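Local coordinates for ferredoxin (Rhodopseudomonas palustris, PDB 4LTU), which binds a single [2Fe-2S] cluster and probably serves as a one-electron carrier, as adrenodoxin and putidaredoxin do, at residues A18-S23 with I91-D96; A47-Y52 with S83-Q88; Y52-W57 with V99-E104. One frame throughout, in Å; residues are numbered along the deposited sequence.

Interaction 1 (A18-S23 with I91-D96); sequences AAIGDS and IAPELD
The side chain of I91 lies against the turn A19-D22, its CG2 3.8 Å from A19 O and its CD1 3.9 Å from A18 CB. CD1 also comes close to D22 O. CG1 lies beside the backbone N and anti to the carbonyl carbon (chi1 -75°), while CG2, anti to the N, faces A19 O; I4 of strand 3-7 packs on the side chain as well.

The backbone of I91 is gripped twice by the same turn: G21 N donates to I91 O at 2.9 Å, and I91 N donates to D22 O at 3.1 Å. I20 adds the other side chain of the turn that reaches across. Its CG2 rests 3.4 Å from I91 O, while CD1 reaches P93 CG at 4.2 Å, the two side chains crossing at about a right angle.

The turn itself is of type II, and its third residue, G21, has backbone angles at which a side chain would press on the preceding carbonyl. D22 closes it from within: OD2 takes the amide of A19 at 3.0 Å, met from well above the carboxylate plane. One residue on, S23 N-caps helix 24-29 through a hydrogen bond from F26 N to OG. The arrangement joins the loop between strand 13-17 and helix 24-29 to the loop before strand 99-101, two connections of the beta-grasp fold of [2Fe-2S] ferredoxins.

Interaction 2 (A47-Y52 with S83-Q88); sequences ATCHVY and SRLSCQ. With FES (Fe2/s2 (inorganic) cluster), chain C.
C49 and C87 bring their sulfur atoms to the same iron atom of the [2Fe-2S] cluster, FE2, where the antiparallel pair of strands 50-53 and 83-85 runs out, as in the beta-grasp fold of adrenodoxin-type ferredoxins. C49 SG lies 2.3 Å from FE2 and C87 SG 2.1 Å. Both sulfurs sit between the backbone N and the carbonyl carbon of their own residue (chi1 65° in each), and they approach the metal from different segments.

L85 flanks this site, its CD2 3.6 Å from C49 SG and also near A47 CA, with L71 and L72 of helix 66-72 packed on the leucine. On the other face of the sheet V51 spreads its two methyls towards S86 CB, and CG2 lies 3.6 Å from R84 O. The R84 side chain bends away at chi2 and chi3 to a salt bridge with E68, whose carboxylate also accepts from L85 N. Two backbone bonds between V51 and R84 fix the strand register.

S86 turns its hydroxyl to the backbone of C49, with OG 2.7 Å from C49 O. That oxygen is thereby held by two donors of one residue, S86 N from above the carbonyl plane and S86 OG within that plane, on a lone pair. Around the sulfurs, C87 N makes a weak bond to C49 SG, and Q88 NE2 donates to C87 SG at 3.1 Å, with the sulfur 2° out of the amide plane.

Interaction 3 (Y52-W57 with V99-E104); sequences YVDDLW and VLRIPE. Unlike the reference sequence in segment 99-104: I102 (reference Leu).
D54 OD1 meets R101 NH2 at 2.6 Å in a salt bridge that spans the end of the strand pair. The oxygen lies over one face of the guanidinium, and the carboxylate and guanidinium planes are turned 79° apart, so this is a single-oxygen contact and not a two-pronged one. The arginine chain bends at chi3 (-99°), which turns NE towards the D54 side.

The strands are joined by Y52 N to R101 O at 2.7 Å, with the return bond from R101 N to Y52 O, and D54 N adds a bond to V99 O. The Y52 ring extends past the strand end to P103, whose CB is 3.5 Å from OH and also touches CZ. A water in the plane of the ring bonds to Y52 OH at 2.8 Å and accepts from E104 N. An alanine in place of Y52 would probably open a gap beside P103 where the phenol ring now lies, and leave this water without its hydroxyl partner, weakening the hold on the segment after strand 99-101.

At the other end, V99 packs by CB on D54 CB, and its CG2 reaches W57 NE1 at 3.9 Å, the two side chains crossing at about a right angle. V99 N stands over one face of the indole. On the opposite face of the sheet from Y52, V53 and L100 lie side by side with CG2 3.9 Å from CD2. Strand 99-101 is the third of five: strand 50-53 pairs with one edge, and strand 3-7, parallel to it, with the other, through backbone bonds of L100 to T5 and I7.

In the fold
Interactions 2 and 3 share Y52 and strand 50-53, which lies between strands 83-85 and 99-101 in one sheet; their centres are 10 Å apart. Contact passes between them through R84 CG and V53 CG2, 3.4 Å apart, and through V51 CG1 and I102 CG2. Interaction 1 lies 16 Å from the centre of each. It meets interaction 2 at S23 CB, 3.3 Å from C87 O, and interaction 3 where the W57 ring packs on E94, L95 and D96. Only interaction 2 holds cluster ligands. The S23 side chain is about 8 Å from the cluster and that of L100 about 11 Å; C40 and C46 complete the set of cysteines around it.

Interaction 1 (A18-S23 with I91-D96)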
loop_
_atom_site.group_PDB
_atom_site.type_symbol
_atom_site.label_atom_id
_atom_site.label_comp_id
_atom_site.label_asym_id
_atom_site.label_seq_id
_atom_site.Cartn_x
_atom_site.Cartn_y
_atom_site.Cartn_z
ATOM N N ALA A 18 -0.326 -2.484 13.002
ATOM C CA ALA A 18 -0.781 -3.533 12.152
ATOM C C ALA A 18 -0.363 -4.829 12.809
ATOM O O ALA A 18 0.743 -4.946 13.332
ATOM C CB ALA A 18 -0.169 -3.405 10.758
ATOM N N ALA A 19 -1.262 -5.797 12.808
ATOM C CA ALA A 19 -0.924 -7.111 13.314
ATOM C C ALA A 19 -0.252 -7.823 12.156
ATOM O O ALA A 19 -0.329 -7.361 11.014
ATOM C CB ALA A 19 -2.197 -7.839 13.742
ATOM N N ILE A 20 0.418 -8.932 12.450
ATOM C CA ILE A 20 0.948 -9.795 11.441
ATOM C C ILE A 20 -0.265 -10.352 10.676
ATOM O O ILE A 20 -1.257 -10.769 11.290
ATOM C CB ILE A 20 1.778 -10.927 12.081
ATOM C CG1 ILE A 20 2.855 -10.332 12.998
ATOM C CG2 ILE A 20 2.438 -11.791 11.010
ATOM C CD1 ILE A 20 3.672 -11.365 13.784
ATOM N N GLY A 21 -0.201 -10.289 9.344
ATOM C CA GLY A 21 -1.280 -10.795 8.496
ATOM C C GLY A 21 -2.238 -9.759 7.932
ATOM O O GLY A 21 -2.847 -9.992 6.885
ATOM N N ASP A 22 -2.418 -8.636 8.632
ATOM C CA ASP A 22 -3.184 -7.540 8.058
ATOM C C ASP A 22 -2.504 -7.119 6.772
ATOM O O ASP A 22 -1.269 -7.097 6.676
ATOM C CB ASP A 22 -3.268 -6.314 8.979
ATOM C CG ASP A 22 -3.885 -6.617 10.342
ATOM O OD1 ASP A 22 -4.477 -7.682 10.541
ATOM O OD2 ASP A 22 -3.775 -5.764 11.233
ATOM N N SER A 23 -3.317 -6.824 5.764
ATOM C CA SER A 23 -2.822 -6.103 4.629
ATOM C C SER A 23 -2.543 -4.660 5.098
ATOM O O SER A 23 -3.046 -4.235 6.137
ATOM C CB SER A 23 -3.843 -6.150 3.509
ATOM O OG SER A 23 -4.944 -5.343 3.848
ATOM N N ILE A 91 1.655 -8.037 6.169
ATOM C CA ILE A 91 2.626 -7.654 7.183
ATOM C C ILE A 91 3.164 -8.852 7.960
ATOM O O ILE A 91 2.424 -9.784 8.299
ATOM C CB ILE A 91 2.097 -6.515 8.071
ATOM C CG1 ILE A 91 2.156 -5.231 7.256
ATOM C CG2 ILE A 91 2.976 -6.318 9.338
ATOM C CD1 ILE A 91 0.848 -4.536 7.166
ATOM N N ALA A 92 4.478 -8.818 8.171
ATOM C CA ALA A 92 5.229 -9.856 8.875
ATOM C C ALA A 92 6.291 -9.153 9.723
ATOM O O ALA A 92 6.585 -7.973 9.495
ATOM C CB ALA A 92 5.890 -10.810 7.869
ATOM N N PRO A 93 6.866 -9.862 10.711
ATOM C CA PRO A 93 7.816 -9.203 11.621
ATOM C C PRO A 93 8.844 -8.354 10.869
ATOM O O PRO A 93 9.109 -7.204 11.246
ATOM C CB PRO A 93 8.520 -10.388 12.313
ATOM C CG PRO A 93 7.541 -11.519 12.206
ATOM C CD PRO A 93 6.776 -11.319 10.946
ATOM N N GLU A 94 9.385 -8.927 9.794
ATOM C CA GLU A 94 10.423 -8.329 8.975
ATOM C C GLU A 94 9.991 -7.023 8.309
ATOM O O GLU A 94 10.842 -6.254 7.839
ATOM C CB GLU A 94 10.881 -9.317 7.899
ATOM C CG GLU A 94 10.799 -10.804 8.303
ATOM C CD GLU A 94 9.492 -11.490 7.864
ATOM O OE1 GLU A 94 8.938 -11.112 6.806
ATOM O OE2 GLU A 94 9.038 -12.428 8.561
ATOM N N LEU A 95 8.684 -6.764 8.260
ATOM C CA LEU A 95 8.212 -5.504 7.678
ATOM C C LEU A 95 7.863 -4.456 8.736
ATOM O O LEU A 95 7.289 -3.404 8.421
ATOM C CB LEU A 95 7.071 -5.724 6.672
ATOM C CG LEU A 95 7.325 -6.802 5.609
ATOM C CD1 LEU A 95 6.095 -7.020 4.785
ATOM C CD2 LEU A 95 8.505 -6.441 4.724
ATOM N N ASP A 96 8.214 -4.749 9.987
ATOM C CA ASP A 96 8.014 -3.796 11.070
ATOM C C ASP A 96 8.933 -2.665 10.687
ATOM O O ASP A 96 10.149 -2.881 10.532
ATOM C CB ASP A 96 8.404 -4.422 12.420
ATOM C CG ASP A 96 8.177 -3.491 13.626
ATOM O OD1 ASP A 96 7.685 -2.351 13.498
ATOM O OD2 ASP A 96 8.497 -3.933 14.746
#

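Interaction 2 (A47-Y52 with S83-Q88)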
loop_
_atom_site.group_PDB
_atom_site.type_symbol
_atom_site.label_atom_id
_atom_site.label_comp_id
_atom_site.label_asym_id
_atom_site.label_seq_id
_atom_site.Cartn_x
_atom_site.Cartn_y
_atom_site.Cartn_z
ATOM N N ALA A 47 -7.811 -0.697 -8.823
ATOM C CA ALA A 47 -6.481 -0.108 -8.718
ATOM C C ALA A 47 -6.431 1.040 -7.716
ATOM O O ALA A 47 -5.547 1.884 -7.819
ATOM C CB ALA A 47 -5.978 0.313 -10.106
ATOM N N THR A 48 -7.342 1.032 -6.726
ATOM C CA THR A 48 -7.616 2.203 -5.890
ATOM C C THR A 48 -7.119 2.115 -4.440
ATOM O O THR A 48 -7.509 2.942 -3.593
ATOM C CB THR A 48 -9.160 2.587 -5.866
ATOM O OG1 THR A 48 -9.896 1.623 -5.107
ATOM C CG2 THR A 48 -9.779 2.711 -7.300
ATOM N N CYS A 49 -6.297 1.101 -4.151
ATOM C CA CYS A 49 -5.522 1.022 -2.908
ATOM C C CYS A 49 -4.012 1.205 -3.192
ATOM O O CYS A 49 -3.178 0.688 -2.437
ATOM C CB CYS A 49 -5.723 -0.344 -2.242
ATOM S SG CYS A 49 -5.082 -1.754 -3.196
ATOM N N HIS A 50 -3.696 1.903 -4.285
ATOM C CA HIS A 50 -2.332 2.147 -4.809
ATOM C C HIS A 50 -1.394 2.698 -3.735
ATOM O O HIS A 50 -1.794 3.552 -2.963
ATOM C CB HIS A 50 -2.468 3.197 -5.944
ATOM C CG HIS A 50 -1.231 3.432 -6.760
ATOM N ND1 HIS A 50 -0.146 2.573 -6.768
ATOM C CD2 HIS A 50 -0.951 4.399 -7.671
ATOM C CE1 HIS A 50 0.754 3.008 -7.637
ATOM N NE2 HIS A 50 0.277 4.102 -8.211
ATOM N N VAL A 51 -0.168 2.191 -3.659
ATOM C CA VAL A 51 0.864 2.845 -2.846
ATOM C C VAL A 51 2.220 2.767 -3.526
ATOM O O VAL A 51 2.436 1.916 -4.380
ATOM C CB VAL A 51 1.013 2.247 -1.424
ATOM C CG1 VAL A 51 -0.169 2.612 -0.518
ATOM C CG2 VAL A 51 1.260 0.746 -1.467
ATOM N N TYR A 52 3.139 3.652 -3.137
ATOM C CA TYR A 52 4.563 3.495 -3.478
ATOM C C TYR A 52 5.352 3.011 -2.265
ATOM O O TYR A 52 5.404 3.660 -1.224
ATOM C CB TYR A 52 5.181 4.783 -4.033
ATOM C CG TYR A 52 4.288 5.667 -4.932
ATOM C CD1 TYR A 52 3.730 5.179 -6.113
ATOM C CD2 TYR A 52 4.076 7.014 -4.617
ATOM C CE1 TYR A 52 2.932 5.990 -6.944
ATOM C CE2 TYR A 52 3.295 7.844 -5.440
ATOM C CZ TYR A 52 2.731 7.320 -6.608
ATOM O OH TYR A 52 1.960 8.144 -7.414
ATOM N N SER A 83 5.536 0.983 -7.284
ATOM C CA SER A 83 4.085 0.852 -7.113
ATOM C C SER A 83 3.646 -0.541 -6.614
ATOM O O SER A 83 4.171 -1.562 -7.040
ATOM C CB SER A 83 3.383 1.221 -8.428
ATOM O OG SER A 83 3.361 2.632 -8.623
ATOM N N ARG A 84 2.716 -0.566 -5.667
ATOM C CA ARG A 84 2.109 -1.807 -5.177
ATOM C C ARG A 84 0.622 -1.552 -4.873
ATOM O O ARG A 84 0.204 -0.410 -4.681
ATOM C CB ARG A 84 2.788 -2.321 -3.892
ATOM C CG ARG A 84 4.183 -2.984 -3.997
ATOM C CD ARG A 84 4.205 -4.243 -4.834
ATOM N NE ARG A 84 3.134 -5.113 -4.387
ATOM C CZ ARG A 84 3.287 -6.231 -3.684
ATOM N NH1 ARG A 84 4.495 -6.695 -3.361
ATOM N NH2 ARG A 84 2.205 -6.898 -3.322
ATOM N N LEU A 85 -0.157 -2.628 -4.836
ATOM C CA LEU A 85 -1.522 -2.614 -4.314
ATOM C C LEU A 85 -1.414 -2.992 -2.861
ATOM O O LEU A 85 -1.019 -4.104 -2.540
ATOM C CB LEU A 85 -2.403 -3.636 -5.038
ATOM C CG LEU A 85 -2.766 -3.278 -6.480
ATOM C CD1 LEU A 85 -3.517 -4.412 -7.092
ATOM C CD2 LEU A 85 -3.608 -2.001 -6.463
ATOM N N SER A 86 -1.747 -2.034 -2.005
ATOM C CA SER A 86 -1.595 -2.149 -0.574
ATOM C C SER A 86 -2.424 -3.246 0.079
ATOM O O SER A 86 -2.075 -3.698 1.163
ATOM C CB SER A 86 -1.899 -0.812 0.100
ATOM O OG SER A 86 -3.268 -0.505 -0.028
ATOM N N CYS A 87 -3.509 -3.677 -0.550
ATOM C CA CYS A 87 -4.277 -4.812 -0.007
ATOM C C CYS A 87 -3.541 -6.145 -0.285
ATOM O O CYS A 87 -3.818 -7.158 0.356
ATOM C CB CYS A 87 -5.710 -4.832 -0.562
ATOM S SG CYS A 87 -5.845 -5.125 -2.363
ATOM N N GLN A 88 -2.601 -6.123 -1.232
ATOM C CA GLN A 88 -1.772 -7.296 -1.524
ATOM C C GLN A 88 -0.417 -7.316 -0.756
ATOM O O GLN A 88 0.423 -8.180 -0.998
ATOM C CB GLN A 88 -1.526 -7.422 -3.040
ATOM C CG GLN A 88 -2.778 -7.379 -3.891
ATOM C CD GLN A 88 -3.762 -8.440 -3.528
ATOM O OE1 GLN A 88 -3.504 -9.623 -3.746
ATOM N NE2 GLN A 88 -4.896 -8.040 -2.939
HETATM FE FE1 FES C . -9.222 -3.296 -4.742
HETATM FE FE2 FES C . -6.661 -3.395 -3.291
HETATM S S1 FES C . -7.275 -4.061 -5.296
HETATM S S2 FES C . -8.586 -2.554 -2.761
#

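Interaction 3 (Y52-W57 with V99-E104)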
loop_
_atom_site.group_PDB
_atom_site.type_symbol
_atom_site.label_atom_id
_atom_site.label_comp_id
_atom_site.label_asym_id
_atom_site.label_seq_id
_atom_site.Cartn_x
_atom_site.Cartn_y
_atom_site.Cartn_z
ATOM N N TYR A 52 3.139 3.652 -3.137
ATOM C CA TYR A 52 4.563 3.495 -3.478
ATOM C C TYR A 52 5.352 3.011 -2.265
ATOM O O TYR A 52 5.404 3.660 -1.224
ATOM C CB TYR A 52 5.181 4.783 -4.033
ATOM C CG TYR A 52 4.288 5.667 -4.932
ATOM C CD1 TYR A 52 3.730 5.179 -6.113
ATOM C CD2 TYR A 52 4.076 7.014 -4.617
ATOM C CE1 TYR A 52 2.932 5.990 -6.944
ATOM C CE2 TYR A 52 3.295 7.844 -5.440
ATOM C CZ TYR A 52 2.731 7.320 -6.608
ATOM O OH TYR A 52 1.960 8.144 -7.414
ATOM N N VAL A 53 5.941 1.835 -2.394
ATOM C CA VAL A 53 6.810 1.305 -1.375
ATOM C C VAL A 53 8.125 2.106 -1.397
ATOM O O VAL A 53 8.608 2.517 -2.478
ATOM C CB VAL A 53 7.079 -0.169 -1.637
ATOM C CG1 VAL A 53 7.894 -0.767 -0.517
ATOM C CG2 VAL A 53 5.737 -0.918 -1.787
ATOM N N ASP A 54 8.676 2.367 -0.214
ATOM C CA ASP A 54 9.949 3.055 -0.148
ATOM C C ASP A 54 11.022 2.256 -0.874
ATOM O O ASP A 54 11.159 1.038 -0.670
ATOM C CB ASP A 54 10.386 3.309 1.294
ATOM C CG ASP A 54 11.356 4.465 1.391
ATOM O OD1 ASP A 54 11.094 5.501 0.733
ATOM O OD2 ASP A 54 12.381 4.340 2.111
ATOM N N ASP A 55 11.772 2.972 -1.714
ATOM C CA ASP A 55 12.922 2.454 -2.462
ATOM C C ASP A 55 13.709 1.350 -1.737
ATOM O O ASP A 55 14.089 0.357 -2.346
ATOM C CB ASP A 55 13.848 3.630 -2.837
ATOM C CG ASP A 55 15.029 3.202 -3.729
ATOM O OD1 ASP A 55 14.840 2.298 -4.589
ATOM O OD2 ASP A 55 16.139 3.779 -3.561
ATOM N N LEU A 56 13.925 1.526 -0.437
ATOM C CA LEU A 56 14.702 0.600 0.373
ATOM C C LEU A 56 13.944 -0.606 0.907
ATOM O O LEU A 56 14.574 -1.594 1.315
ATOM C CB LEU A 56 15.400 1.350 1.526
ATOM C CG LEU A 56 16.282 2.539 1.122
ATOM C CD1 LEU A 56 16.461 3.462 2.309
ATOM C CD2 LEU A 56 17.664 2.140 0.487
ATOM N N TRP A 57 12.608 -0.544 0.906
ATOM C CA TRP A 57 11.773 -1.645 1.433
ATOM C C TRP A 57 11.215 -2.569 0.341
ATOM O O TRP A 57 10.785 -3.678 0.640
ATOM C CB TRP A 57 10.614 -1.120 2.316
ATOM C CG TRP A 57 11.012 -0.645 3.694
ATOM C CD1 TRP A 57 11.341 0.627 4.052
ATOM C CD2 TRP A 57 11.122 -1.437 4.887
ATOM N NE1 TRP A 57 11.658 0.680 5.398
ATOM C CE2 TRP A 57 11.532 -0.574 5.931
ATOM C CE3 TRP A 57 10.933 -2.797 5.173
ATOM C CZ2 TRP A 57 11.735 -1.022 7.251
ATOM C CZ3 TRP A 57 11.142 -3.243 6.487
ATOM C CH2 TRP A 57 11.533 -2.353 7.506
ATOM N N VAL A 99 7.690 1.445 5.029
ATOM C CA VAL A 99 7.325 2.810 4.714
ATOM C C VAL A 99 6.541 2.814 3.416
ATOM O O VAL A 99 6.993 2.273 2.409
ATOM C CB VAL A 99 8.574 3.713 4.599
ATOM C CG1 VAL A 99 8.201 5.167 4.124
ATOM C CG2 VAL A 99 9.330 3.742 5.898
ATOM N N LEU A 100 5.356 3.399 3.440
ATOM C CA LEU A 100 4.579 3.502 2.211
ATOM C C LEU A 100 4.160 4.940 1.968
ATOM O O LEU A 100 3.762 5.635 2.888
ATOM C CB LEU A 100 3.346 2.592 2.244
ATOM C CG LEU A 100 3.465 1.126 2.648
ATOM C CD1 LEU A 100 2.027 0.583 2.858
ATOM C CD2 LEU A 100 4.254 0.324 1.614
ATOM N N ARG A 101 4.290 5.382 0.729
ATOM C CA ARG A 101 3.824 6.699 0.351
ATOM C C ARG A 101 2.610 6.513 -0.531
ATOM O O ARG A 101 2.551 5.587 -1.358
ATOM C CB ARG A 101 4.939 7.496 -0.331
ATOM C CG ARG A 101 6.193 7.594 0.598
ATOM C CD ARG A 101 7.218 8.633 0.164
ATOM N NE ARG A 101 8.306 8.003 -0.566
ATOM C CZ ARG A 101 9.576 8.031 -0.190
ATOM N NH1 ARG A 101 9.938 8.702 0.908
ATOM N NH2 ARG A 101 10.486 7.409 -0.934
ATOM N N ILE A 102 1.647 7.404 -0.339
ATOM C CA ILE A 102 0.360 7.338 -0.974
ATOM C C ILE A 102 0.278 8.372 -2.101
ATOM O O ILE A 102 0.793 9.487 -1.967
ATOM C CB ILE A 102 -0.807 7.473 0.045
ATOM C CG1 ILE A 102 -0.500 8.466 1.144
ATOM C CG2 ILE A 102 -1.116 6.114 0.735
ATOM C CD1 ILE A 102 -1.505 8.377 2.330
ATOM N N PRO A 103 -0.350 7.981 -3.231
ATOM C CA PRO A 103 -0.373 8.788 -4.415
ATOM C C PRO A 103 -1.319 9.963 -4.293
ATOM O O PRO A 103 -2.209 9.969 -3.450
ATOM C CB PRO A 103 -0.885 7.811 -5.471
ATOM C CG PRO A 103 -1.777 6.947 -4.746
ATOM C CD PRO A 103 -1.042 6.706 -3.459
ATOM N N GLU A 104 -1.099 10.953 -5.148
ATOM C CA GLU A 104 -1.941 12.147 -5.243
ATOM C C GLU A 104 -3.444 11.806 -5.340
ATOM O O GLU A 104 -4.293 12.523 -4.809
ATOM C CB GLU A 104 -1.476 12.959 -6.443
ATOM C CG GLU A 104 -2.069 14.341 -6.569
ATOM C CD GLU A 104 -1.724 14.981 -7.909
ATOM O OE1 GLU A 104 -1.006 16.016 -7.895
ATOM O OE2 GLU A 104 -2.159 14.437 -8.966
HETATM O O HOH W 1 1.314 10.833 -6.844
#